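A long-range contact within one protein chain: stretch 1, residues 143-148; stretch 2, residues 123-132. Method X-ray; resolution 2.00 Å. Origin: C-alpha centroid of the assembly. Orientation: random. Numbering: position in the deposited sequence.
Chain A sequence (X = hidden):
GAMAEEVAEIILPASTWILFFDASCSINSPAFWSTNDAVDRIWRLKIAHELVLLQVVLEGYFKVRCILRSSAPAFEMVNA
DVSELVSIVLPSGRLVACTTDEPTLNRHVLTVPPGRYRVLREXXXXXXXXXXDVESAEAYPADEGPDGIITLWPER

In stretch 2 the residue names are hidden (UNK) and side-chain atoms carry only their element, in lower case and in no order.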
# COMPACT_ATOMS: atom_id res chain seq x y z
N ASP A 143 -14.54 -11.41 8.04
CA ASP A 143 -15.42 -11.29 6.88
C ASP A 143 -15.61 -9.85 6.42
O ASP A 143 -16.50 -9.59 5.61
CB ASP A 143 -16.78 -11.92 7.18
CG ASP A 143 -17.46 -11.29 8.37
OD1 ASP A 143 -16.81 -10.50 9.09
OD2 ASP A 143 -18.66 -11.57 8.59
N GLU A 144 -14.81 -8.92 6.92
CA GLU A 144 -14.88 -7.53 6.52
C GLU A 144 -13.63 -7.14 5.74
O GLU A 144 -12.63 -7.87 5.71
CB GLU A 144 -15.08 -6.61 7.73
CG GLU A 144 -16.45 -6.75 8.36
CD GLU A 144 -16.61 -5.90 9.61
OE1 GLU A 144 -15.84 -4.93 9.77
OE2 GLU A 144 -17.52 -6.19 10.41
N GLY A 145 -13.70 -5.98 5.10
CA GLY A 145 -12.63 -5.53 4.25
C GLY A 145 -12.57 -6.32 2.96
O GLY A 145 -13.43 -7.16 2.68
N PRO A 146 -11.54 -6.07 2.13
CA PRO A 146 -10.46 -5.11 2.40
C PRO A 146 -10.90 -3.65 2.28
O PRO A 146 -11.82 -3.34 1.53
CB PRO A 146 -9.43 -5.44 1.32
CG PRO A 146 -10.23 -6.02 0.20
CD PRO A 146 -11.35 -6.77 0.85
N ASP A 147 -10.25 -2.78 3.05
CA ASP A 147 -10.53 -1.35 2.95
C ASP A 147 -9.99 -0.78 1.64
O ASP A 147 -10.51 0.22 1.14
CB ASP A 147 -9.93 -0.61 4.14
CG ASP A 147 -10.45 -1.14 5.47
OD1 ASP A 147 -11.56 -0.73 5.88
OD2 ASP A 147 -9.76 -1.97 6.09
N GLY A 148 -8.96 -1.41 1.08
CA GLY A 148 -8.42 -0.98 -0.20
C GLY A 148 -7.74 -2.14 -0.90
O GLY A 148 -7.38 -3.15 -0.28
N UNK A 123 -9.78 2.42 -3.13
CA UNK A 123 -10.04 2.57 -1.71
C UNK A 123 -11.51 2.83 -1.47
O UNK A 123 -12.16 3.54 -2.24
c UNK A 123 -6.75 1.76 3.22
c UNK A 123 -7.78 2.59 3.55
c UNK A 123 -9.13 3.67 0.37
c UNK A 123 -9.20 3.71 -1.11
n UNK A 123 -9.57 4.03 2.54
c UNK A 123 -8.50 3.17 2.51
c UNK A 123 -7.14 2.06 0.85
c UNK A 123 -6.43 1.49 1.88
c UNK A 123 -9.94 4.32 1.26
c UNK A 123 -8.20 2.92 1.16
N UNK A 124 -12.04 2.24 -0.41
CA UNK A 124 -13.42 2.43 0.02
C UNK A 124 -13.39 3.22 1.33
O UNK A 124 -13.04 2.68 2.38
o UNK A 124 -15.43 1.28 0.72
c UNK A 124 -14.13 1.09 0.21
N UNK A 125 -13.74 4.51 1.25
CA UNK A 125 -13.88 5.31 2.46
C UNK A 125 -15.01 4.77 3.32
O UNK A 125 -14.95 4.82 4.56
c UNK A 125 -14.26 7.64 3.34
c UNK A 125 -14.10 6.79 2.09
c UNK A 125 -12.94 7.30 1.25
N UNK A 126 -16.06 4.23 2.69
CA UNK A 126 -17.16 3.63 3.44
C UNK A 126 -16.68 2.45 4.26
O UNK A 126 -17.04 2.31 5.44
c UNK A 126 -19.57 2.90 3.16
c UNK A 126 -18.27 3.21 2.48
n UNK A 126 -21.46 2.89 4.27
n UNK A 126 -20.14 1.65 3.13
c UNK A 126 -20.41 3.68 3.88
c UNK A 126 -21.27 1.67 3.81
N UNK A 127 -15.86 1.58 3.66
CA UNK A 127 -15.34 0.44 4.40
C UNK A 127 -14.31 0.87 5.44
O UNK A 127 -14.29 0.34 6.56
o UNK A 127 -15.39 -3.70 5.23
o UNK A 127 -16.66 -2.46 3.96
c UNK A 127 -15.55 -2.75 4.45
c UNK A 127 -14.35 -1.91 4.07
c UNK A 127 -14.73 -0.58 3.43
N UNK A 128 -13.46 1.84 5.08
CA UNK A 128 -12.47 2.36 6.03
C UNK A 128 -13.14 2.86 7.30
O UNK A 128 -12.68 2.57 8.41
c UNK A 128 -11.66 3.48 5.38
c UNK A 128 -10.81 4.27 6.37
o UNK A 128 -10.05 5.66 4.60
c UNK A 128 -10.32 5.59 5.82
o UNK A 128 -10.18 6.54 6.60
N UNK A 129 -14.23 3.61 7.15
CA UNK A 129 -14.93 4.20 8.29
C UNK A 129 -15.60 3.17 9.19
O UNK A 129 -16.15 3.55 10.23
c UNK A 129 -15.95 5.22 7.81
o UNK A 129 -16.95 4.60 7.01
N UNK A 130 -15.60 1.89 8.82
CA UNK A 130 -16.09 0.84 9.71
C UNK A 130 -15.05 0.40 10.73
O UNK A 130 -15.39 -0.34 11.66
c UNK A 130 -17.95 -1.49 7.21
c UNK A 130 -16.53 -0.39 8.92
n UNK A 130 -19.13 -2.52 5.28
c UNK A 130 -19.00 -1.30 6.12
c UNK A 130 -17.70 -0.20 7.98
N UNK A 131 -13.79 0.84 10.58
CA UNK A 131 -12.67 0.19 11.25
C UNK A 131 -11.81 1.16 12.04
O UNK A 131 -10.64 0.87 12.31
c UNK A 131 -11.83 -0.56 10.21
n UNK A 131 -13.92 -3.17 8.68
c UNK A 131 -13.43 -2.57 9.82
c UNK A 131 -12.63 -1.56 9.42
c UNK A 131 -13.44 -2.53 7.63
n UNK A 131 -12.66 -1.56 8.04
N UNK A 132 -12.37 2.31 12.43
CA UNK A 132 -11.64 3.24 13.29
C UNK A 132 -11.56 2.74 14.73
O UNK A 132 -10.65 3.15 15.46
o UNK A 132 -12.25 7.07 8.14
c UNK A 132 -12.27 6.48 9.39
c UNK A 132 -12.29 5.27 11.89
c UNK A 132 -13.37 6.61 10.20
c UNK A 132 -11.18 5.75 9.81
c UNK A 132 -12.31 4.62 13.26
c UNK A 132 -13.38 6.01 11.45
c UNK A 132 -11.19 5.15 11.05
O HOH W 1 -15.94 -3.44 12.13

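Position 123 carries one carbon and then fused five- and six-membered rings holding eight carbons and one nitrogen, which only tryptophan has. One face of the ring system lies against the backbone of stretch 1, where Gly148 CA comes within 3.5 Å of Trp123 CE3. The two residues form an antiparallel, non-hydrogen-bonded bridge pair, and an ideal CB on Gly148 would fall 2.1 Å from Trp123 CE3, a clash; glycine leaves room for the broad ring.

Position 124 has one carbon and one oxygen: serine. Its backbone N donates to Asp147 O at 3.0 Å, almost linearly. The short hydroxyl suits the N-cap, where Ser124 OG accepts from N of residue 127 at 3.0 Å and satisfies an amide that the first helical turn leaves without a backbone partner.

Position 125 bears one carbon carrying two more, the branched side chain of valine. It points away from stretch 1 and touches a crystal neighbour instead.

Position 126 has one carbon and a five-membered ring of three carbons and two nitrogens: histidine. This exposed ring is out of reach of stretch 1.

Position 127 shows three carbons in a row, the third carrying two oxygens. An oxygen of this group lies 2.8 Å from Gly145 N, a backbone donor. The two oxygens on the third carbon make this glutamate, since glutamine would show one oxygen and one nitrogen; the acceptor suits Gly145 N. Glu127 OE2 thus takes the hydrogen bond from Gly145 N.

Position 128 has the same three carbons and two oxygens. Its end leads away from stretch 1, and one oxygen accepts from Trp123 NE1 at 2.7 Å. Glutamate fits, and its OE1 satisfies the indole nitrogen within the buried site.

Position 129, with one carbon and one oxygen, is serine. It faces away from stretch 1, its hydroxyl lying near carbonyls of the preceding helical turn.

Position 130 has four carbons in a row ending in nitrogen: lysine. The extended chain brings Lys130 NZ within 2.8 Å of Glu127 OE1, a salt bridge that helps balance the carboxylate's charge.

Position 131 has one carbon and a five-membered ring of three carbons and two nitrogens, again histidine. Its two nitrogens meet two acidic side chains at the ring edge: His131 ND1 donates to Asp147 OD1 at 2.6 Å, and His131 NE2 to Glu144 OE1 at 2.8 Å. Donation from both nitrogens implies a protonated, positively charged ring.

Position 132 has one carbon and a six-carbon ring bearing an oxygen: tyrosine. Out of reach of stretch 1, Tyr132 OH donates to Glu128 OE2 at 2.6 Å.

The contact works through complementary anchors. Trp123 packs on Gly148 while Ser124 N holds Asp147 O; farther along, Glu127 fastens Gly145 N, and His131 links Asp147 to Glu144. A water joins Glu144 OE1 to Lys130 O, extending the polar network.

Stretch 2 123-132: WSVHEESKHY
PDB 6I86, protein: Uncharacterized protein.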